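Local atomic coordinates of putative uncharacterized protein (Dictyostelium purpureum, PDB entry 4R12), a protein that probably serves as an essential subunit of gamma-secretase, the membrane-embedded protease complex that cleaves Notch receptors and amyloid-beta precursor protein. Residues G45-I50 with I69-T74; I95-T100 with Q149-I154; L219-T224 with F267-R272; W273-S278 with S384-L389. One frame throughout, in Å; residues are numbered along the deposited sequence.

How the interactions relate
From the N terminus, interaction 1 closes a loop of 18 residues by pairing strand 43-50 with strand 67-72 in the small lobe. Interaction 2 follows, closing 48 residues by setting the end of strand 90-96 against helix 148-160; backbone bonds between Val70 and Ile95 and between Leu72 and Ile95 join it directly to interaction 1. In the large lobe, interaction 3 closes 42 residues between strands 214-220 and 262-268, and interaction 4 closes 105 residues between helices 276-287 and 385-389. The four loops run in series, without nesting or crossing. Glu271 ties interaction 3 to interaction 4, whereas the small-lobe pair and the large-lobe pair do not touch.

Interaction 1 of 4, residues G45-I50 with I69-T74; sequences GILYLI and IVVLDT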
loop_
_atom_site.group_PDB
_atom_site.type_symbol
_atom_site.label_atom_id
_atom_site.label_comp_id
_atom_site.label_asym_id
_atom_site.label_seq_id
_atom_site.Cartn_x
_atom_site.Cartn_y
_atom_site.Cartn_z
ATOM N N GLY A 45 10.008 -31.699 -1.119
ATOM C CA GLY A 45 11.382 -32.061 -0.834
ATOM C C GLY A 45 11.650 -32.228 0.648
ATOM O O GLY A 45 10.773 -31.996 1.486
ATOM N N ILE A 46 12.871 -32.642 0.967
ATOM C CA ILE A 46 13.306 -32.785 2.349
ATOM C C ILE A 46 13.581 -31.394 2.953
ATOM O O ILE A 46 14.179 -30.532 2.304
ATOM C CB ILE A 46 14.567 -33.682 2.437
ATOM C CG1 ILE A 46 14.924 -34.004 3.888
ATOM C CG2 ILE A 46 15.746 -33.046 1.717
ATOM C CD1 ILE A 46 14.027 -35.032 4.517
ATOM N N LEU A 47 13.122 -31.167 4.181
ATOM C CA LEU A 47 13.377 -29.894 4.848
ATOM C C LEU A 47 14.839 -29.791 5.274
ATOM O O LEU A 47 15.368 -30.691 5.924
ATOM C CB LEU A 47 12.463 -29.725 6.062
ATOM C CG LEU A 47 10.959 -29.614 5.800
ATOM C CD1 LEU A 47 10.209 -29.488 7.105
ATOM C CD2 LEU A 47 10.658 -28.436 4.888
ATOM N N TYR A 48 15.496 -28.705 4.880
ATOM C CA TYR A 48 16.871 -28.447 5.297
ATOM C C TYR A 48 16.965 -27.036 5.870
ATOM O O TYR A 48 16.662 -26.068 5.176
ATOM C CB TYR A 48 17.847 -28.607 4.130
ATOM C CG TYR A 48 19.283 -28.279 4.491
ATOM C CD1 TYR A 48 19.753 -26.968 4.452
ATOM C CD2 TYR A 48 20.170 -29.278 4.877
ATOM C CE1 TYR A 48 21.059 -26.664 4.785
ATOM C CE2 TYR A 48 21.480 -28.983 5.212
ATOM C CZ TYR A 48 21.918 -27.675 5.166
ATOM O OH TYR A 48 23.219 -27.377 5.498
ATOM N N LEU A 49 17.404 -26.928 7.124
ATOM C CA LEU A 49 17.417 -25.646 7.837
ATOM C C LEU A 49 18.741 -24.898 7.743
ATOM O O LEU A 49 19.796 -25.427 8.085
ATOM C CB LEU A 49 17.073 -25.865 9.311
ATOM C CG LEU A 49 17.219 -24.649 10.231
ATOM C CD1 LEU A 49 16.183 -23.580 9.892
ATOM C CD2 LEU A 49 17.103 -25.077 11.677
ATOM N N ILE A 50 18.677 -23.659 7.271
ATOM C CA ILE A 50 19.808 -22.755 7.357
ATOM C C ILE A 50 19.504 -21.695 8.413
ATOM O O ILE A 50 18.613 -20.874 8.223
ATOM C CB ILE A 50 20.108 -22.081 6.013
ATOM C CG1 ILE A 50 20.555 -23.124 4.980
ATOM C CG2 ILE A 50 21.180 -21.016 6.178
ATOM C CD1 ILE A 50 20.971 -22.514 3.662
ATOM N N ILE A 69 13.639 -28.723 0.205
ATOM C CA ILE A 69 12.979 -27.483 0.623
ATOM C C ILE A 69 13.815 -26.802 1.705
ATOM O O ILE A 69 13.881 -27.275 2.841
ATOM C CB ILE A 69 11.562 -27.721 1.185
ATOM C CG1 ILE A 69 10.682 -28.455 0.169
ATOM C CG2 ILE A 69 10.920 -26.385 1.613
ATOM C CD1 ILE A 69 10.563 -27.736 -1.150
ATOM N N VAL A 70 14.458 -25.697 1.347
ATOM C CA VAL A 70 15.288 -24.957 2.291
ATOM C C VAL A 70 14.436 -24.124 3.241
ATOM O O VAL A 70 13.573 -23.351 2.814
ATOM C CB VAL A 70 16.284 -24.035 1.565
ATOM C CG1 VAL A 70 17.111 -23.234 2.569
ATOM C CG2 VAL A 70 17.195 -24.847 0.655
ATOM N N VAL A 71 14.680 -24.294 4.535
ATOM C CA VAL A 71 14.036 -23.487 5.567
ATOM C C VAL A 71 15.024 -22.426 6.027
ATOM O O VAL A 71 16.119 -22.755 6.479
ATOM C CB VAL A 71 13.588 -24.340 6.763
ATOM C CG1 VAL A 71 12.879 -23.480 7.791
ATOM C CG2 VAL A 71 12.684 -25.474 6.292
ATOM N N LEU A 72 14.649 -21.159 5.898
ATOM C CA LEU A 72 15.564 -20.066 6.202
ATOM C C LEU A 72 15.179 -19.289 7.450
ATOM O O LEU A 72 14.075 -18.760 7.539
ATOM C CB LEU A 72 15.635 -19.084 5.026
ATOM C CG LEU A 72 16.309 -19.531 3.732
ATOM C CD1 LEU A 72 16.128 -18.467 2.660
ATOM C CD2 LEU A 72 17.777 -19.785 3.985
ATOM N N ASP A 73 16.100 -19.213 8.405
ATOM C CA ASP A 73 16.035 -18.160 9.404
ATOM C C ASP A 73 16.106 -16.870 8.611
ATOM O O ASP A 73 16.859 -16.783 7.632
ATOM C CB ASP A 73 17.186 -18.249 10.404
ATOM C CG ASP A 73 17.133 -17.150 11.457
ATOM O OD1 ASP A 73 17.566 -16.011 11.160
ATOM O OD2 ASP A 73 16.663 -17.432 12.577
ATOM N N THR A 74 15.334 -15.869 9.002
ATOM C CA THR A 74 15.190 -14.718 8.127
ATOM C C THR A 74 16.487 -13.922 7.954
ATOM O O THR A 74 16.626 -13.179 6.980
ATOM C CB THR A 74 14.073 -13.779 8.613
ATOM O OG1 THR A 74 13.832 -12.783 7.611
ATOM C CG2 THR A 74 14.438 -13.121 9.935
#
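Leu47 lies beside Ile69 and Leu49 beside Val71 on one face of two parallel strands, while Tyr48 and Val70, then Ile50 and Leu72, pair on the other. The strands, 43-50 and 67-72, belong to a beta-alpha-beta unit of the small lobe, with helix 53-57 between them. Branched and aliphatic residues suit this place because both faces are buried and helix 148-160 packs over the face of Leu47, Leu49 and Val71. Leu47 has CG anti to its carbonyl carbon (chi1 -65°), and its CD2 reaches both Ile69 CG2 and Val71 CG2, each at 3.9 Å, bridging two neighbours with one methyl. Leu49 is turned the other way, CG anti to the backbone N (chi1 172°), and its CD1 meets Val71 CG1 at 3.9 Å. These side chains cross obliquely rather than running alongside one another. On the other face Ile50 CB touches Leu72 CD2 at 3.8 Å, and Ile50 CD1 comes to 4.1 Å from Val70 CG1. Tyr48 points to that face; its hydroxyl is bonded to Ser55 O and its ring meets that of Tyr62. A side chain at Gly45 would crowd Ile69 N, so glycine suits, and Ile69 CG1 lies 3.6 Å from Gly45 N. Backbone bonds set the register, among them Tyr48 N to Ile69 O and Val71 N to Tyr48 O. Beyond the last pair, Asp73 carries its carboxylate away to a salt bridge with Arg155, while its backbone N stays behind to donate to Ile50 O at 3.0 Å.

Interaction 2 of 4, residues I95-T100 with Q149-I154; sequences IVLTDT and QTSVAI. With NAG (2-acetamido-2-deoxy-beta-D-glucopyranose), chain D.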
loop_
_atom_site.group_PDB
_atom_site.type_symbol
_atom_site.label_atom_id
_atom_site.label_comp_id
_atom_site.label_asym_id
_atom_site.label_seq_id
_atom_site.Cartn_x
_atom_site.Cartn_y
_atom_site.Cartn_z
ATOM N N ILE A 95 11.122 -22.005 2.508
ATOM C CA ILE A 95 10.220 -21.534 3.549
ATOM C C ILE A 95 10.964 -20.525 4.403
ATOM O O ILE A 95 12.049 -20.816 4.917
ATOM C CB ILE A 95 9.708 -22.675 4.433
ATOM C CG1 ILE A 95 8.959 -23.701 3.587
ATOM C CG2 ILE A 95 8.825 -22.130 5.548
ATOM C CD1 ILE A 95 8.529 -24.943 4.357
ATOM N N VAL A 96 10.390 -19.336 4.535
ATOM C CA VAL A 96 11.012 -18.288 5.335
ATOM C C VAL A 96 10.308 -18.191 6.683
ATOM O O VAL A 96 9.086 -18.011 6.762
ATOM C CB VAL A 96 10.988 -16.918 4.612
ATOM C CG1 VAL A 96 11.563 -15.813 5.521
ATOM C CG2 VAL A 96 11.763 -17.006 3.282
ATOM N N LEU A 97 11.096 -18.319 7.744
ATOM C CA LEU A 97 10.582 -18.305 9.103
ATOM C C LEU A 97 10.376 -16.870 9.585
ATOM O O LEU A 97 11.180 -15.985 9.287
ATOM C CB LEU A 97 11.553 -19.047 10.034
ATOM C CG LEU A 97 11.924 -20.483 9.628
ATOM C CD1 LEU A 97 13.105 -20.962 10.457
ATOM C CD2 LEU A 97 10.742 -21.428 9.790
ATOM N N THR A 98 9.300 -16.642 10.322
ATOM C CA THR A 98 9.040 -15.315 10.868
ATOM C C THR A 98 8.936 -15.329 12.390
ATOM O O THR A 98 8.372 -14.395 12.960
ATOM C CB THR A 98 7.738 -14.714 10.304
ATOM O OG1 THR A 98 6.620 -15.483 10.775
ATOM C CG2 THR A 98 7.753 -14.732 8.778
ATOM N N ASP A 99 9.460 -16.375 13.043
ATOM C CA ASP A 99 9.446 -16.421 14.511
ATOM C C ASP A 99 10.555 -15.543 15.102
ATOM O O ASP A 99 10.517 -15.189 16.281
ATOM C CB ASP A 99 9.561 -17.862 15.039
ATOM C CG ASP A 99 10.742 -18.630 14.454
ATOM O OD1 ASP A 99 11.174 -18.337 13.313
ATOM O OD2 ASP A 99 11.233 -19.555 15.146
ATOM N N THR A 100 11.532 -15.195 14.270
ATOM C CA THR A 100 12.525 -14.172 14.596
ATOM C C THR A 100 12.539 -13.107 13.496
ATOM O O THR A 100 12.067 -13.353 12.386
ATOM C CB THR A 100 13.934 -14.752 14.731
ATOM O OG1 THR A 100 14.340 -15.308 13.474
ATOM C CG2 THR A 100 13.992 -15.829 15.819
ATOM N N GLN A 149 3.802 -18.914 15.055
ATOM C CA GLN A 149 3.565 -20.224 15.635
ATOM C C GLN A 149 4.033 -21.344 14.704
ATOM O O GLN A 149 4.757 -22.247 15.122
ATOM C CB GLN A 149 2.078 -20.373 15.965
ATOM C CG GLN A 149 1.651 -21.771 16.383
ATOM C CD GLN A 149 0.288 -21.779 17.060
ATOM O OE1 GLN A 149 0.027 -20.978 17.963
ATOM N NE2 GLN A 149 -0.591 -22.679 16.621
ATOM N N THR A 150 3.639 -21.276 13.435
ATOM C CA THR A 150 4.036 -22.304 12.476
ATOM C C THR A 150 5.552 -22.320 12.272
ATOM O O THR A 150 6.151 -23.381 12.131
ATOM C CB THR A 150 3.324 -22.109 11.118
ATOM O OG1 THR A 150 1.909 -22.033 11.334
ATOM C CG2 THR A 150 3.625 -23.252 10.168
ATOM N N SER A 151 6.177 -21.143 12.272
ATOM C CA SER A 151 7.625 -21.068 12.102
ATOM C C SER A 151 8.350 -21.815 13.215
ATOM O O SER A 151 9.306 -22.549 12.957
ATOM C CB SER A 151 8.095 -19.607 12.050
ATOM O OG SER A 151 7.764 -19.015 10.801
ATOM N N VAL A 152 7.886 -21.624 14.447
ATOM C CA VAL A 152 8.465 -22.319 15.594
ATOM C C VAL A 152 8.467 -23.828 15.354
ATOM O O VAL A 152 9.484 -24.502 15.543
ATOM C CB VAL A 152 7.700 -21.989 16.901
ATOM C CG1 VAL A 152 8.171 -22.884 18.056
ATOM C CG2 VAL A 152 7.858 -20.513 17.249
ATOM N N ALA A 153 7.334 -24.346 14.898
ATOM C CA ALA A 153 7.187 -25.781 14.710
ATOM C C ALA A 153 8.053 -26.276 13.542
ATOM O O ALA A 153 8.716 -27.300 13.646
ATOM C CB ALA A 153 5.725 -26.132 14.495
ATOM N N ILE A 154 8.076 -25.521 12.448
ATOM C CA ILE A 154 8.850 -25.904 11.272
ATOM C C ILE A 154 10.360 -25.755 11.496
ATOM O O ILE A 154 11.158 -26.515 10.939
ATOM C CB ILE A 154 8.412 -25.074 10.042
ATOM C CG1 ILE A 154 6.966 -25.418 9.690
ATOM C CG2 ILE A 154 9.316 -25.342 8.840
ATOM C CD1 ILE A 154 6.772 -26.872 9.390
HETATM C C1 NAG D . 6.925 -14.484 18.134
HETATM C C2 NAG D . 7.703 -13.199 18.255
HETATM C C3 NAG D . 8.496 -13.184 19.537
HETATM C C4 NAG D . 7.645 -13.572 20.740
HETATM C C5 NAG D . 6.893 -14.863 20.417
HETATM C C6 NAG D . 5.940 -15.322 21.481
HETATM C C7 NAG D . 8.445 -12.152 16.248
HETATM C C8 NAG D . 9.544 -12.029 15.264
HETATM N N2 NAG D . 8.601 -13.078 17.156
HETATM O O3 NAG D . 9.030 -11.883 19.674
HETATM O O4 NAG D . 8.519 -13.734 21.854
HETATM O O5 NAG D . 6.112 -14.600 19.282
HETATM O O6 NAG D . 4.949 -14.330 21.671
HETATM O O7 NAG D . 7.471 -11.452 16.213
#
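Ser151 OG has several partners: Thr98 N donates to it across the contact at 2.9 Å in a nearly straight bond (168°), Asp147 O, just before the helix, is a hydrogen-bond partner, and Ile146 O makes a weak one. A serine suits this place because its small hydroxyl can accept from the loop while giving its one proton toward the carbonyls that precede its helix. Its OG stands anti to the carbonyl carbon (chi1 -74°), beside its own backbone N, and also lies 3.4 Å from Leu97 CA. Around this polar point the side chains close in. Leu97 CD2 rests against Ser151 O at 3.7 Å and, more loosely, against Ile154 CG2. Asp99 lays its CB against Val152 CG2 at 3.8 Å, while its OD1 comes to 3.6 Å from Ser151 CB. Its OD2, beside Val152 CA, forms a salt bridge with Arg155 NE. An alanine in place of Asp99 would probably cost Arg155 an acidic partner, leaving it Asp73, although the CB contact with Val152 would remain. The sugar of the N-linked glycan on Asn148 bends back onto this loop, its amide N2 donating to Asp99 O at 3.0 Å. In the small lobe, then, the loop leaving strand 90-96 is laid on the first turns of helix 148-160, with strand 143-146 bordering Leu97 and Ile154 and strand 67-72 touching Ile95 and Leu97.

Interaction 3 of 4, residues L219-T224 with F267-R272; sequences LPFDTT and FWNAER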
loop_
_atom_site.group_PDB
_atom_site.type_symbol
_atom_site.label_atom_id
_atom_site.label_comp_id
_atom_site.label_asym_id
_atom_site.label_seq_id
_atom_site.Cartn_x
_atom_site.Cartn_y
_atom_site.Cartn_z
ATOM N N LEU A 219 -2.354 11.017 0.316
ATOM C CA LEU A 219 -1.295 10.068 0.610
ATOM C C LEU A 219 -1.491 8.824 -0.243
ATOM O O LEU A 219 -2.605 8.554 -0.721
ATOM C CB LEU A 219 -1.269 9.693 2.099
ATOM C CG LEU A 219 -2.521 9.131 2.785
ATOM C CD1 LEU A 219 -2.763 7.646 2.463
ATOM C CD2 LEU A 219 -2.411 9.339 4.307
ATOM N N PRO A 220 -0.409 8.065 -0.442
ATOM C CA PRO A 220 -0.509 6.745 -1.066
ATOM C C PRO A 220 -0.780 5.696 0.008
ATOM O O PRO A 220 0.032 5.571 0.919
ATOM C CB PRO A 220 0.875 6.562 -1.703
ATOM C CG PRO A 220 1.800 7.312 -0.772
ATOM C CD PRO A 220 0.993 8.475 -0.219
ATOM N N PHE A 221 -1.896 4.976 -0.047
ATOM C CA PHE A 221 -2.140 4.018 1.040
ATOM C C PHE A 221 -1.715 2.582 0.709
ATOM O O PHE A 221 -1.627 1.743 1.618
ATOM C CB PHE A 221 -3.613 4.045 1.502
ATOM C CG PHE A 221 -4.602 3.388 0.561
ATOM C CD1 PHE A 221 -4.951 2.038 0.712
ATOM C CD2 PHE A 221 -5.258 4.135 -0.410
ATOM C CE1 PHE A 221 -5.891 1.449 -0.120
ATOM C CE2 PHE A 221 -6.197 3.554 -1.243
ATOM C CZ PHE A 221 -6.519 2.206 -1.097
ATOM N N ASP A 222 -1.413 2.286 -0.548
ATOM C CA ASP A 222 -0.996 0.923 -0.872
ATOM C C ASP A 222 0.468 0.697 -0.482
ATOM O O ASP A 222 1.244 1.647 -0.314
ATOM C CB ASP A 222 -1.217 0.604 -2.360
ATOM C CG ASP A 222 -0.357 1.449 -3.282
ATOM O OD1 ASP A 222 -0.373 2.686 -3.143
ATOM O OD2 ASP A 222 0.339 0.872 -4.149
ATOM N N THR A 223 0.823 -0.573 -0.307
ATOM C CA THR A 223 2.130 -0.952 0.200
ATOM C C THR A 223 2.762 -2.035 -0.663
ATOM O O THR A 223 2.134 -2.546 -1.599
ATOM C CB THR A 223 2.036 -1.481 1.634
ATOM O OG1 THR A 223 1.039 -2.508 1.666
ATOM C CG2 THR A 223 1.657 -0.354 2.612
ATOM N N THR A 224 4.001 -2.398 -0.339
ATOM C CA THR A 224 4.684 -3.480 -1.052
ATOM C C THR A 224 5.437 -4.371 -0.087
ATOM O O THR A 224 5.711 -3.988 1.043
ATOM C CB THR A 224 5.689 -2.962 -2.095
ATOM O OG1 THR A 224 6.589 -2.032 -1.470
ATOM C CG2 THR A 224 4.973 -2.293 -3.253
ATOM N N PHE A 267 -7.032 9.277 -0.739
ATOM C CA PHE A 267 -6.248 8.090 -0.430
ATOM C C PHE A 267 -5.990 7.333 -1.728
ATOM O O PHE A 267 -6.888 6.635 -2.209
ATOM C CB PHE A 267 -6.991 7.182 0.572
ATOM C CG PHE A 267 -7.188 7.803 1.941
ATOM C CD1 PHE A 267 -8.119 8.816 2.142
ATOM C CD2 PHE A 267 -6.442 7.364 3.025
ATOM C CE1 PHE A 267 -8.290 9.380 3.403
ATOM C CE2 PHE A 267 -6.613 7.924 4.291
ATOM C CZ PHE A 267 -7.539 8.919 4.483
ATOM N N TRP A 268 -4.794 7.491 -2.307
ATOM C CA TRP A 268 -4.500 6.950 -3.645
ATOM C C TRP A 268 -4.102 5.488 -3.549
ATOM O O TRP A 268 -3.281 5.122 -2.704
ATOM C CB TRP A 268 -3.368 7.723 -4.353
ATOM C CG TRP A 268 -3.584 9.186 -4.518
ATOM C CD1 TRP A 268 -2.750 10.186 -4.092
ATOM C CD2 TRP A 268 -4.695 9.833 -5.156
ATOM N NE1 TRP A 268 -3.277 11.412 -4.425
ATOM C CE2 TRP A 268 -4.473 11.223 -5.074
ATOM C CE3 TRP A 268 -5.858 9.372 -5.790
ATOM C CZ2 TRP A 268 -5.366 12.155 -5.603
ATOM C CZ3 TRP A 268 -6.741 10.304 -6.309
ATOM C CH2 TRP A 268 -6.491 11.674 -6.209
ATOM N N ASN A 269 -4.668 4.655 -4.422
ATOM C CA ASN A 269 -4.326 3.239 -4.442
ATOM C C ASN A 269 -3.381 2.933 -5.607
ATOM O O ASN A 269 -3.331 3.681 -6.578
ATOM C CB ASN A 269 -5.592 2.391 -4.547
ATOM C CG ASN A 269 -5.408 0.988 -3.990
ATOM O OD1 ASN A 269 -4.280 0.535 -3.767
ATOM N ND2 ASN A 269 -6.527 0.277 -3.783
ATOM N N ALA A 270 -2.636 1.840 -5.479
ATOM C CA ALA A 270 -1.713 1.335 -6.501
ATOM C C ALA A 270 -0.629 2.348 -6.912
ATOM O O ALA A 270 -0.057 2.267 -8.006
ATOM C CB ALA A 270 -2.511 0.850 -7.726
ATOM N N GLU A 271 -0.318 3.281 -6.013
ATOM C CA GLU A 271 0.742 4.245 -6.265
ATOM C C GLU A 271 2.116 3.598 -6.318
ATOM O O GLU A 271 3.006 4.100 -7.004
ATOM C CB GLU A 271 0.745 5.337 -5.184
ATOM C CG GLU A 271 -0.491 6.178 -5.214
ATOM C CD GLU A 271 -0.581 7.037 -6.472
ATOM O OE1 GLU A 271 0.049 8.107 -6.518
ATOM O OE2 GLU A 271 -1.275 6.633 -7.416
ATOM N N ARG A 272 2.302 2.495 -5.591
ATOM C CA ARG A 272 3.621 1.854 -5.568
ATOM C C ARG A 272 3.928 1.197 -6.903
ATOM O O ARG A 272 5.029 0.695 -7.113
ATOM C CB ARG A 272 3.725 0.810 -4.458
ATOM C CG ARG A 272 3.325 1.288 -3.078
ATOM C CD ARG A 272 3.885 2.619 -2.788
ATOM N NE ARG A 272 3.567 3.137 -1.448
ATOM C CZ ARG A 272 4.104 4.268 -1.004
ATOM N NH1 ARG A 272 4.934 4.939 -1.807
ATOM N NH2 ARG A 272 3.836 4.727 0.207
#
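A parallel strand pairing that opens into a network around one buried aspartate joins Leu219-Thr224 to Phe267-Arg272 near the centre of the chain. It lies at the C-terminal ends of strands 214-220 and 262-268 in the large lobe, which belongs to the zinc-exopeptidase clan and is consistent with that fold. Trp268 N donates to Leu219 O and Phe221 N to Trp268 O; the residue between, Pro220, needs no N-H toward this partner strand, so proline is tolerated there. Where the strands end, Asp222 takes over. Its CG sits between the backbone N and the carbonyl carbon (chi1 65°), a crowded position that sets it toward residues 270-272. OD2 accepts Arg272 N through its syn lone pair at 2.9 Å, and OD1 is met from above the carboxylate plane by Glu271 N at 2.9 Å. Two backbone N-H groups thus hold the carboxylate in place. Apolar contacts line the sides: Leu219 CD1 touches Phe267 CD2 at 3.7 Å, and Phe221 CD2 meets Phe267 CB at 3.6 Å. Phe221 CZ lies 3.3 Å from Asn269 ND2, ring and amide planes 43° apart; the amide's hydrogen bond goes to Gln198 O. Phe267 O lies at the edge of the Phe221 ring, near its plane. Helix 234-252 supplies Ser237, which is bonded to both Asp222 O and Arg272 NH2. The Arg272 guanidinium has Pro220 over one face, with Pro220 CG 3.4 Å from Arg272 NH2, and in its own plane Arg272 NE donates to Asp222 O at 3.0 Å.

Interaction 4 of 4, residues W273-S278 with S384-L389; sequences WGYVGS and SSMSFL
Tyr275 and Met386 form a Met-aromatic contact between the starts of two helices, 276-287 and 385-389, in the large lobe. The sulfur, Met386 SD, lies 5.1 Å from the centre of the Tyr275 ring and 48° off its normal, so it approaches obliquely, nearest the phenol end: Tyr275 OH is 3.7 Å away. Tyrosine suits the place because its long ring spans from the N-cap position of helix 276-287 to the methionine. With CG anti to the carbonyl carbon (chi1 -52°), the ring also passes Ser384, CE1 lying 4.1 Å from Ser384 N. Nearer the backbone, Tyr275 CB lies 3.6 Å from Ser387 OG. An alanine here would probably leave Met386 SD without its aromatic partner and open a gap beside Ser384, though the contact of CB with Ser387 would persist.

The polar contacts gather on small hydroxyls, which let the two segments come close. Ser278 OG and Ser387 OG are hydrogen-bonded at 2.8 Å, with Ser387 CB 3.4 Å from Ser278 OG. Glu271 OE1 is hydrogen-bonded to both Ser278 OG and Ser384 OG, so one buried carboxylate oxygen draws the two segments together. Ser387 OG has a further, weak bond to Glu279 OE2.

Apolar packing completes the join. Phe388 lies on Trp268 and strand 214-220, and its CE1 comes to 4.4 Å from Ser278 CB.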
loop_
_atom_site.group_PDB
_atom_site.type_symbol
_atom_site.label_atom_id
_atom_site.label_comp_id
_atom_site.label_asym_id
_atom_site.label_seq_id
_atom_site.Cartn_x
_atom_site.Cartn_y
_atom_site.Cartn_z
ATOM N N TRP A 273 2.952 1.195 -7.807
ATOM C CA TRP A 273 3.127 0.540 -9.096
ATOM C C TRP A 273 2.982 1.565 -10.217
ATOM O O TRP A 273 2.184 1.400 -11.146
ATOM C CB TRP A 273 2.133 -0.617 -9.232
ATOM C CG TRP A 273 2.283 -1.588 -8.100
ATOM C CD1 TRP A 273 1.539 -1.632 -6.949
ATOM C CD2 TRP A 273 3.277 -2.615 -7.973
ATOM N NE1 TRP A 273 1.999 -2.635 -6.127
ATOM C CE2 TRP A 273 3.063 -3.250 -6.730
ATOM C CE3 TRP A 273 4.326 -3.056 -8.787
ATOM C CZ2 TRP A 273 3.855 -4.307 -6.289
ATOM C CZ3 TRP A 273 5.108 -4.109 -8.348
ATOM C CH2 TRP A 273 4.869 -4.724 -7.111
ATOM N N GLY A 274 3.757 2.638 -10.102
ATOM C CA GLY A 274 3.812 3.663 -11.131
ATOM C C GLY A 274 2.807 4.790 -10.979
ATOM O O GLY A 274 2.367 5.359 -11.981
ATOM N N TYR A 275 2.417 5.089 -9.735
ATOM C CA TYR A 275 1.493 6.188 -9.444
ATOM C C TYR A 275 0.177 6.121 -10.212
ATOM O O TYR A 275 -0.344 7.157 -10.600
ATOM C CB TYR A 275 2.161 7.542 -9.757
ATOM C CG TYR A 275 3.512 7.731 -9.120
ATOM C CD1 TYR A 275 3.627 7.889 -7.745
ATOM C CD2 TYR A 275 4.677 7.754 -9.884
ATOM C CE1 TYR A 275 4.851 8.056 -7.144
ATOM C CE2 TYR A 275 5.920 7.931 -9.286
ATOM C CZ TYR A 275 5.990 8.084 -7.909
ATOM O OH TYR A 275 7.198 8.255 -7.278
ATOM N N VAL A 276 -0.377 4.934 -10.442
ATOM C CA VAL A 276 -1.498 4.878 -11.372
ATOM C C VAL A 276 -2.790 5.436 -10.791
ATOM O O VAL A 276 -3.658 5.883 -11.545
ATOM C CB VAL A 276 -1.744 3.454 -11.889
ATOM C CG1 VAL A 276 -0.503 2.955 -12.634
ATOM C CG2 VAL A 276 -2.112 2.519 -10.768
ATOM N N GLY A 277 -2.918 5.427 -9.463
ATOM C CA GLY A 277 -4.075 6.019 -8.809
ATOM C C GLY A 277 -4.160 7.529 -8.973
ATOM O O GLY A 277 -5.170 8.051 -9.454
ATOM N N SER A 278 -3.109 8.241 -8.582
ATOM C CA SER A 278 -3.093 9.687 -8.797
ATOM C C SER A 278 -3.165 10.036 -10.289
ATOM O O SER A 278 -3.898 10.942 -10.684
ATOM C CB SER A 278 -1.856 10.334 -8.158
ATOM O OG SER A 278 -0.649 9.687 -8.513
ATOM N N SER A 384 3.325 10.941 -4.696
ATOM C CA SER A 384 2.130 11.103 -5.514
ATOM C C SER A 384 1.975 12.520 -6.049
ATOM O O SER A 384 1.291 12.736 -7.062
ATOM C CB SER A 384 0.893 10.714 -4.699
ATOM O OG SER A 384 0.918 9.323 -4.429
ATOM N N SER A 385 2.580 13.482 -5.349
ATOM C CA SER A 385 2.578 14.874 -5.791
ATOM C C SER A 385 3.228 15.022 -7.163
ATOM O O SER A 385 2.906 15.933 -7.920
ATOM C CB SER A 385 3.308 15.763 -4.783
ATOM O OG SER A 385 2.575 15.879 -3.577
ATOM N N MET A 386 4.158 14.125 -7.472
ATOM C CA MET A 386 4.782 14.114 -8.786
ATOM C C MET A 386 3.766 14.048 -9.930
ATOM O O MET A 386 4.001 14.610 -11.010
ATOM C CB MET A 386 5.757 12.946 -8.897
ATOM C CG MET A 386 7.015 13.124 -8.069
ATOM S SD MET A 386 8.128 11.708 -8.216
ATOM C CE MET A 386 9.649 12.422 -7.601
ATOM N N SER A 387 2.644 13.371 -9.708
ATOM C CA SER A 387 1.637 13.264 -10.756
ATOM C C SER A 387 1.014 14.624 -11.033
ATOM O O SER A 387 0.732 14.960 -12.183
ATOM C CB SER A 387 0.557 12.249 -10.375
ATOM O OG SER A 387 1.130 10.971 -10.185
ATOM N N PHE A 388 0.801 15.412 -9.983
ATOM C CA PHE A 388 0.229 16.747 -10.164
ATOM C C PHE A 388 1.245 17.728 -10.750
ATOM O O PHE A 388 0.895 18.574 -11.573
ATOM C CB PHE A 388 -0.329 17.277 -8.832
ATOM C CG PHE A 388 -1.524 16.511 -8.344
ATOM C CD1 PHE A 388 -1.365 15.313 -7.676
ATOM C CD2 PHE A 388 -2.809 16.974 -8.588
ATOM C CE1 PHE A 388 -2.465 14.594 -7.242
ATOM C CE2 PHE A 388 -3.913 16.256 -8.155
ATOM C CZ PHE A 388 -3.737 15.059 -7.490
ATOM N N LEU A 389 2.503 17.606 -10.341
ATOM C CA LEU A 389 3.540 18.534 -10.817
ATOM C C LEU A 389 3.876 18.361 -12.297
ATOM O O LEU A 389 4.470 19.251 -12.923
ATOM C CB LEU A 389 4.800 18.369 -9.972
ATOM C CG LEU A 389 4.618 18.904 -8.552
ATOM C CD1 LEU A 389 5.620 18.267 -7.602
ATOM C CD2 LEU A 389 4.735 20.426 -8.555
#